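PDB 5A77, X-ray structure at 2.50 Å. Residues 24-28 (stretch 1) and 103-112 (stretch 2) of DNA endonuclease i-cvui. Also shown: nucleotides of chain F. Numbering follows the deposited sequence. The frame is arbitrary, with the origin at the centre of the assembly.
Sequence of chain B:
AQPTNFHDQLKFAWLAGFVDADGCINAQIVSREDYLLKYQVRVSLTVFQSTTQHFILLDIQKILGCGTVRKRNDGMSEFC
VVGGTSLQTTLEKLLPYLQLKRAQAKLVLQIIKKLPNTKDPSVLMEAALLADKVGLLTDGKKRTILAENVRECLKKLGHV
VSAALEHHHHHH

Stretch 1, residues 24-28: CINAQ
Stretch 2 103-112: AQAKLVLQII

A β-strand can serve two partners at once, because its side chains alternate between its faces; residues 24-28 of this DNA endonuclease illustrate the principle. The strand is extended (phi -102° to -150°, psi 106° to 169°, the highest psi at Asn26) and runs beside helix 103-112 (phi -58° to -70°, psi -26° to -55°). Their N-to-C directions diverge by 38°, with axes 7.8 Å apart at closest approach. Register is set by CA-CA distances of 5.9 Å for Ile25-Gln104 and 6.7 Å for Ala27-Val108, one helical turn per two strand residues.

Packing between the elements is apolar, without cross-stretch hydrogen bonds. The CA-to-CB bond of Ile25 (chi1 m, chi2 t) points toward the helix; its CG2 lies 3.9 Å from Val108 CG2 (chi1 t) and its CD1 4.3 Å from Ala105 CB. Ala27 CB lies 3.6 Å from CD1 of Ile111 (m, t). Backbone joins in: Ile25 O is 3.5 Å from Gln104 CB, and Asn26 O 3.7 Å from Val108 CG2.

The polar side-chain atoms near the DNA come from Cys24 and Asn26, whose CA-to-CB bonds point away from the helix. Asn26 (chi1 t, chi2 13°) donates from ND2 to O5' of DC3 of chain F at 2.9 Å, and weakly to DC3 OP2 at 3.2 Å, while its OD1 accepts a weak hydrogen bond from Ala27 N at 2.9 Å. Cys24 (chi1 t) brings SG within 3.1 Å of OP2 of DA2 of chain F.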

ATOM      1  N   CYS B  24      -7.356   5.553  -1.564  1.00 42.93           N
ATOM      2  CA  CYS B  24      -8.328   5.858  -2.591  1.00 40.33           C
ATOM      3  C   CYS B  24      -8.671   7.321  -2.466  1.00 41.54           C
ATOM      4  O   CYS B  24      -9.358   7.722  -1.522  1.00 44.17           O
ATOM      5  CB  CYS B  24      -9.583   4.991  -2.448  1.00 41.12           C
ATOM      6  SG  CYS B  24     -10.791   5.170  -3.794  1.00 45.49           S
ATOM      7  N   ILE B  25      -8.156   8.117  -3.394  1.00 38.10           N
ATOM      8  CA  ILE B  25      -8.521   9.522  -3.502  1.00 38.41           C
ATOM      9  C   ILE B  25      -9.513   9.664  -4.638  1.00 39.24           C
ATOM     10  O   ILE B  25      -9.143   9.559  -5.803  1.00 38.85           O
ATOM     11  CB  ILE B  25      -7.294  10.404  -3.742  1.00 37.75           C
ATOM     12  CG1 ILE B  25      -6.232  10.087  -2.684  1.00 35.23           C
ATOM     13  CG2 ILE B  25      -7.688  11.893  -3.788  1.00 32.58           C
ATOM     14  CD1 ILE B  25      -5.128  11.098  -2.608  1.00 39.10           C
ATOM     15  N   ASN B  26     -10.777   9.887  -4.298  1.00 41.47           N
ATOM     16  CA  ASN B  26     -11.845   9.728  -5.273  1.00 41.09           C
ATOM     17  C   ASN B  26     -12.802  10.912  -5.326  1.00 42.24           C
ATOM     18  O   ASN B  26     -12.774  11.805  -4.478  1.00 41.06           O
ATOM     19  CB  ASN B  26     -12.630   8.443  -4.974  1.00 44.60           C
ATOM     20  CG  ASN B  26     -13.317   7.870  -6.207  1.00 46.03           C
ATOM     21  OD1 ASN B  26     -13.034   8.276  -7.329  1.00 44.54           O
ATOM     22  ND2 ASN B  26     -14.217   6.915  -5.998  1.00 49.89           N
ATOM     23  N   ALA B  27     -13.645  10.905  -6.346  1.00 42.26           N
ATOM     24  CA  ALA B  27     -14.681  11.902  -6.521  1.00 39.08           C
ATOM     25  C   ALA B  27     -15.829  11.235  -7.249  1.00 38.40           C
ATOM     26  O   ALA B  27     -15.695  10.848  -8.416  1.00 37.59           O
ATOM     27  CB  ALA B  27     -14.168  13.089  -7.291  1.00 38.57           C
ATOM     28  N   GLN B  28     -16.939  11.077  -6.539  1.00 38.65           N
ATOM     29  CA  GLN B  28     -18.125  10.413  -7.062  1.00 42.65           C
ATOM     30  C   GLN B  28     -19.295  11.369  -7.203  1.00 40.60           C
ATOM     31  O   GLN B  28     -19.471  12.286  -6.402  1.00 39.93           O
ATOM     32  CB  GLN B  28     -18.555   9.259  -6.153  1.00 39.96           C
ATOM     33  CG  GLN B  28     -17.419   8.455  -5.612  1.00 48.09           C
ATOM     34  CD  GLN B  28     -17.736   7.853  -4.267  1.00 46.47           C
ATOM     35  OE1 GLN B  28     -17.214   8.296  -3.244  1.00 47.41           O
ATOM     36  NE2 GLN B  28     -18.599   6.839  -4.259  1.00 46.54           N
ATOM     37  N   ALA B 103      -2.127  13.119  -8.958  1.00 40.13           N
ATOM     38  CA  ALA B 103      -3.094  13.611  -9.941  1.00 40.45           C
ATOM     39  C   ALA B 103      -4.516  13.631  -9.358  1.00 41.40           C
ATOM     40  O   ALA B 103      -5.217  14.648  -9.441  1.00 38.45           O
ATOM     41  CB  ALA B 103      -3.047  12.774 -11.194  1.00 34.84           C
ATOM     42  N   GLN B 104      -4.927  12.514  -8.756  1.00 39.10           N
ATOM     43  CA  GLN B 104      -6.234  12.434  -8.114  1.00 38.00           C
ATOM     44  C   GLN B 104      -6.346  13.497  -7.031  1.00 37.51           C
ATOM     45  O   GLN B 104      -7.382  14.139  -6.890  1.00 36.51           O
ATOM     46  CB  GLN B 104      -6.474  11.049  -7.520  1.00 39.04           C
ATOM     47  CG  GLN B 104      -6.530   9.924  -8.532  1.00 36.63           C
ATOM     48  CD  GLN B 104      -5.252   9.113  -8.559  1.00 41.34           C
ATOM     49  OE1 GLN B 104      -4.250   9.501  -9.179  1.00 42.36           O
ATOM     50  NE2 GLN B 104      -5.268   7.990  -7.862  1.00 45.67           N
ATOM     51  N   ALA B 105      -5.267  13.702  -6.285  1.00 37.29           N
ATOM     52  CA  ALA B 105      -5.235  14.752  -5.272  1.00 37.97           C
ATOM     53  C   ALA B 105      -5.518  16.119  -5.872  1.00 35.77           C
ATOM     54  O   ALA B 105      -6.422  16.819  -5.431  1.00 39.89           O
ATOM     55  CB  ALA B 105      -3.908  14.771  -4.568  1.00 37.05           C
ATOM     56  N   LYS B 106      -4.742  16.485  -6.883  1.00 40.72           N
ATOM     57  CA  LYS B 106      -4.814  17.810  -7.482  1.00 40.02           C
ATOM     58  C   LYS B 106      -6.187  18.067  -8.106  1.00 41.46           C
ATOM     59  O   LYS B 106      -6.750  19.165  -7.979  1.00 39.89           O
ATOM     60  CB  LYS B 106      -3.708  17.968  -8.523  1.00 37.60           C
ATOM     61  CG  LYS B 106      -2.862  19.216  -8.332  1.00 41.65           C
ATOM     62  CD  LYS B 106      -1.990  19.126  -7.088  1.00 47.98           C
ATOM     63  CE  LYS B 106      -1.233  20.432  -6.851  1.00 50.45           C
ATOM     64  NZ  LYS B 106      -2.162  21.567  -6.581  1.00 44.35           N
ATOM     65  N   LEU B 107      -6.734  17.052  -8.770  1.00 40.53           N
ATOM     66  CA  LEU B 107      -8.068  17.179  -9.344  1.00 38.10           C
ATOM     67  C   LEU B 107      -9.097  17.399  -8.240  1.00 38.53           C
ATOM     68  O   LEU B 107      -9.882  18.344  -8.303  1.00 43.23           O
ATOM     69  CB  LEU B 107      -8.418  15.945 -10.182  1.00 39.13           C
ATOM     70  CG  LEU B 107      -7.665  15.870 -11.516  1.00 40.44           C
ATOM     71  CD1 LEU B 107      -8.124  14.685 -12.350  1.00 43.73           C
ATOM     72  CD2 LEU B 107      -7.823  17.158 -12.304  1.00 38.61           C
ATOM     73  N   VAL B 108      -9.070  16.546  -7.218  1.00 37.94           N
ATOM     74  CA  VAL B 108      -9.978  16.667  -6.076  1.00 35.79           C
ATOM     75  C   VAL B 108      -9.860  18.030  -5.375  1.00 35.94           C
ATOM     76  O   VAL B 108     -10.860  18.583  -4.915  1.00 35.45           O
ATOM     77  CB  VAL B 108      -9.743  15.525  -5.059  1.00 33.11           C
ATOM     78  CG1 VAL B 108     -10.487  15.799  -3.752  1.00 36.38           C
ATOM     79  CG2 VAL B 108     -10.199  14.195  -5.653  1.00 31.47           C
ATOM     80  N   LEU B 109      -8.661  18.601  -5.329  1.00 33.59           N
ATOM     81  CA  LEU B 109      -8.527  19.955  -4.799  1.00 34.41           C
ATOM     82  C   LEU B 109      -9.147  21.014  -5.729  1.00 40.27           C
ATOM     83  O   LEU B 109      -9.628  22.044  -5.248  1.00 40.69           O
ATOM     84  CB  LEU B 109      -7.064  20.291  -4.530  1.00 33.57           C
ATOM     85  CG  LEU B 109      -6.486  19.559  -3.319  1.00 39.10           C
ATOM     86  CD1 LEU B 109      -5.039  19.928  -3.081  1.00 35.10           C
ATOM     87  CD2 LEU B 109      -7.331  19.837  -2.073  1.00 39.18           C
ATOM     88  N   GLN B 110      -9.135  20.776  -7.044  1.00 38.88           N
ATOM     89  CA  GLN B 110      -9.824  21.677  -7.964  1.00 39.51           C
ATOM     90  C   GLN B 110     -11.334  21.550  -7.777  1.00 40.90           C
ATOM     91  O   GLN B 110     -12.076  22.535  -7.936  1.00 38.14           O
ATOM     92  CB  GLN B 110      -9.446  21.403  -9.431  1.00 40.24           C
ATOM     93  CG  GLN B 110      -8.124  22.027  -9.882  1.00 39.28           C
ATOM     94  CD  GLN B 110      -8.001  23.478  -9.472  1.00 39.71           C
ATOM     95  OE1 GLN B 110      -8.941  24.248  -9.618  1.00 56.24           O
ATOM     96  NE2 GLN B 110      -6.846  23.858  -8.945  1.00 38.68           N
ATOM     97  N   ILE B 111     -11.792  20.343  -7.439  1.00 38.33           N
ATOM     98  CA  ILE B 111     -13.217  20.142  -7.151  1.00 39.64           C
ATOM     99  C   ILE B 111     -13.654  20.796  -5.843  1.00 36.60           C
ATOM    100  O   ILE B 111     -14.742  21.356  -5.755  1.00 39.24           O
ATOM    101  CB  ILE B 111     -13.594  18.657  -7.070  1.00 37.83           C
ATOM    102  CG1 ILE B 111     -13.249  17.932  -8.368  1.00 32.58           C
ATOM    103  CG2 ILE B 111     -15.081  18.505  -6.739  1.00 34.26           C
ATOM    104  CD1 ILE B 111     -13.793  16.515  -8.415  1.00 30.71           C
ATOM    105  N   ILE B 112     -12.819  20.704  -4.814  1.00 39.35           N
ATOM    106  CA  ILE B 112     -13.184  21.269  -3.524  1.00 40.48           C
ATOM    107  C   ILE B 112     -13.307  22.784  -3.675  1.00 41.46           C
ATOM    108  O   ILE B 112     -14.070  23.435  -2.950  1.00 39.74           O
ATOM    109  CB  ILE B 112     -12.167  20.896  -2.424  1.00 37.75           C
ATOM    110  CG1 ILE B 112     -12.335  19.425  -2.020  1.00 39.12           C
ATOM    111  CG2 ILE B 112     -12.346  21.768  -1.184  1.00 35.27           C
ATOM    112  CD1 ILE B 112     -11.176  18.872  -1.180  1.00 34.83           C
TER
ATOM    113  P    DC F   3     -14.824   4.507  -8.737  1.00 53.30           P
ATOM    114  OP1  DC F   3     -15.570   4.130  -9.955  1.00 51.21           O
ATOM    115  OP2  DC F   3     -13.721   5.479  -8.825  1.00 53.64           O
ATOM    116  O5'  DC F   3     -15.796   5.039  -7.568  1.00 49.17           O
ATOM    117  C5'  DC F   3     -17.206   5.027  -7.727  1.00 45.51           C
ATOM    118  C4'  DC F   3     -17.760   3.615  -7.735  1.00 48.61           C
ATOM    119  O4'  DC F   3     -17.051   2.806  -6.766  1.00 49.83           O
ATOM    120  C3'  DC F   3     -19.226   3.523  -7.351  1.00 50.21           C
ATOM    121  O3'  DC F   3     -20.047   3.659  -8.523  1.00 56.49           O
ATOM    122  C2'  DC F   3     -19.337   2.132  -6.737  1.00 49.29           C
ATOM    123  C1'  DC F   3     -17.947   1.917  -6.121  1.00 47.45           C
ATOM    124  N1   DC F   3     -17.862   2.139  -4.618  1.00 41.25           N
ATOM    125  C2   DC F   3     -18.563   1.297  -3.746  1.00 39.67           C
ATOM    126  O2   DC F   3     -19.272   0.399  -4.214  1.00 39.82           O
ATOM    127  N3   DC F   3     -18.456   1.499  -2.404  1.00 40.15           N
ATOM    128  C4   DC F   3     -17.685   2.479  -1.939  1.00 39.12           C
ATOM    129  N4   DC F   3     -17.601   2.629  -0.621  1.00 36.51           N
ATOM    130  C5   DC F   3     -16.950   3.339  -2.809  1.00 41.04           C
ATOM    131  C6   DC F   3     -17.063   3.132  -4.126  1.00 40.53           C
ATOM    132  P    DA F   2      -9.001   2.539  -6.609  1.00 47.08           P
ATOM    133  OP1  DA F   2      -7.944   2.367  -7.630  1.00 55.80           O
ATOM    134  OP2  DA F   2      -8.843   3.628  -5.618  1.00 48.11           O
ATOM    135  O5'  DA F   2     -10.396   2.671  -7.342  1.00 58.45           O
ATOM    136  C5'  DA F   2     -11.099   1.476  -7.633  1.00 53.79           C
ATOM    137  C4'  DA F   2     -12.578   1.624  -7.348  1.00 52.83           C
ATOM    138  O4'  DA F   2     -12.912   1.063  -6.050  1.00 48.70           O
ATOM    139  C3'  DA F   2     -13.113   3.067  -7.330  1.00 49.96           C
ATOM    140  O3'  DA F   2     -14.261   3.117  -8.157  1.00 54.75           O
ATOM    141  C2'  DA F   2     -13.467   3.279  -5.847  1.00 46.41           C
ATOM    142  C1'  DA F   2     -13.910   1.868  -5.521  1.00 43.90           C
ATOM    143  N9   DA F   2     -14.119   1.529  -4.124  1.00 42.06           N
ATOM    144  C8   DA F   2     -13.605   2.134  -3.000  1.00 40.27           C
ATOM    145  N7   DA F   2     -14.013   1.577  -1.872  1.00 41.14           N
ATOM    146  C5   DA F   2     -14.849   0.549  -2.300  1.00 38.38           C
ATOM    147  C6   DA F   2     -15.601  -0.424  -1.613  1.00 42.18           C
ATOM    148  N6   DA F   2     -15.638  -0.528  -0.266  1.00 42.12           N
ATOM    149  N1   DA F   2     -16.327  -1.295  -2.358  1.00 40.75           N
ATOM    150  C2   DA F   2     -16.298  -1.191  -3.678  1.00 38.94           C
ATOM    151  N3   DA F   2     -15.635  -0.328  -4.431  1.00 41.53           N
ATOM    152  C4   DA F   2     -14.926   0.522  -3.675  1.00 41.61           C